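Long-range contact in putative cell surface hydrolase (Lactobacillus plantarum, PDB 3LP5), which is a putative cell-surface hydrolase of the alpha/beta hydrolase superfamily whose substrate is not known: residues Leu103-Gly108 / Met132-Pro137. Sequence-based numbering, arbitrary orientation.
Sequences LGHSNG and MTIASP
Leu103 and Ile134 meet methyl to methyl, CD1 to CD1 at 3.6 Å, on the tightly packed face of two parallel neighbouring strands. Met132 CG closes on the same leucine methyl, and helix 217-231 covers Leu103 and Met132, a setting suited to flexible apolar chains. Farther along, His105 has CG anti to its backbone N (chi1 180°), which brings the ring edge at CD2 to 3.7 Å from Ile134 CB. Between the strands, Gly104 N donates to Met132 O, Ile134 N to Gly104 O and Ser106 N to Ile134 O. Gly104 leaves room on the other face, where a CB would collide with Gly108. Past the strand ends, Ser136 OG donates in plane to a lone pair of Ser106 O (2.8 Å), a short polar arm suited to reach the neighbouring carbonyl from a buried position; an alanine here would probably leave that carbonyl without this hydroxyl donor and the turn less firmly held. The looser side lies at partly exposed Ser106, whose OG reaches Ala135 O only through a water, weakly bound by the serine. The strained Ser106 backbone (phi 59°, psi -130°) between strand and helix, within Gly-His-Ser-Asn-Gly, is consistent with the nucleophile elbow of alpha/beta hydrolases.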
# COMPACT_ATOMS: atom_id res chain seq x y z
N LEU A 103 3.55 -1.37 0.21
CA LEU A 103 2.38 -1.41 1.04
C LEU A 103 1.71 -0.05 0.93
O LEU A 103 2.36 0.98 1.16
CB LEU A 103 2.73 -1.68 2.51
CG LEU A 103 1.56 -1.70 3.49
CD1 LEU A 103 0.67 -2.90 3.36
CD2 LEU A 103 1.99 -1.66 4.98
N GLY A 104 0.41 -0.04 0.64
CA GLY A 104 -0.39 1.21 0.59
C GLY A 104 -1.55 1.13 1.56
O GLY A 104 -2.44 0.25 1.44
N HIS A 105 -1.58 2.03 2.53
CA HIS A 105 -2.69 2.02 3.46
C HIS A 105 -3.68 3.09 3.07
O HIS A 105 -3.32 4.24 2.82
CB HIS A 105 -2.20 2.25 4.91
CG HIS A 105 -3.32 2.25 5.91
ND1 HIS A 105 -3.40 3.17 6.93
CD2 HIS A 105 -4.42 1.46 6.03
CE1 HIS A 105 -4.49 2.95 7.64
NE2 HIS A 105 -5.13 1.91 7.11
N SER A 106 -4.95 2.71 2.98
CA SER A 106 -6.01 3.69 2.73
C SER A 106 -5.69 4.39 1.39
O SER A 106 -5.41 3.70 0.43
CB SER A 106 -6.12 4.65 3.93
OG SER A 106 -7.01 5.75 3.68
N ASN A 107 -5.69 5.72 1.30
CA ASN A 107 -5.32 6.40 0.04
C ASN A 107 -3.94 6.01 -0.46
O ASN A 107 -3.62 6.12 -1.65
CB ASN A 107 -5.35 7.90 0.23
CG ASN A 107 -6.76 8.46 0.38
OD1 ASN A 107 -7.73 7.80 0.13
ND2 ASN A 107 -6.85 9.70 0.82
N GLY A 108 -3.08 5.56 0.43
CA GLY A 108 -1.74 5.10 -0.01
C GLY A 108 -1.83 4.04 -1.10
O GLY A 108 -0.97 3.97 -2.01
N MET A 132 0.58 -4.82 -1.59
CA MET A 132 -0.60 -5.01 -0.72
C MET A 132 -1.24 -3.64 -0.47
O MET A 132 -0.56 -2.65 -0.13
CB MET A 132 -0.24 -5.74 0.59
CG MET A 132 -1.31 -5.76 1.75
SD MET A 132 -0.79 -6.79 3.19
CE MET A 132 -1.05 -8.39 2.48
N THR A 133 -2.56 -3.60 -0.62
CA THR A 133 -3.30 -2.40 -0.28
C THR A 133 -4.27 -2.70 0.84
O THR A 133 -4.77 -3.85 0.96
CB THR A 133 -4.01 -1.76 -1.51
OG1 THR A 133 -5.09 -2.58 -1.94
CG2 THR A 133 -3.00 -1.57 -2.70
N ILE A 134 -4.50 -1.70 1.69
CA ILE A 134 -5.38 -1.91 2.84
C ILE A 134 -6.52 -0.93 2.78
O ILE A 134 -6.30 0.28 2.94
CB ILE A 134 -4.65 -1.77 4.18
CG1 ILE A 134 -3.48 -2.77 4.27
CG2 ILE A 134 -5.59 -2.11 5.33
CD1 ILE A 134 -2.39 -2.27 5.21
N ALA A 135 -7.74 -1.43 2.59
CA ALA A 135 -8.91 -0.54 2.55
C ALA A 135 -8.75 0.69 1.66
O ALA A 135 -9.03 1.83 2.07
CB ALA A 135 -9.33 -0.15 4.00
N SER A 136 -8.33 0.48 0.42
CA SER A 136 -8.05 1.62 -0.45
C SER A 136 -9.32 1.93 -1.22
O SER A 136 -9.91 1.04 -1.85
CB SER A 136 -6.89 1.32 -1.40
OG SER A 136 -5.67 1.13 -0.66
N PRO A 137 -9.79 3.20 -1.16
CA PRO A 137 -11.04 3.54 -1.77
C PRO A 137 -10.97 3.79 -3.30
O PRO A 137 -11.00 4.94 -3.77
CB PRO A 137 -11.45 4.79 -0.99
CG PRO A 137 -10.16 5.47 -0.66
CD PRO A 137 -9.18 4.35 -0.44
O HOH W 1 -9.17 3.42 4.19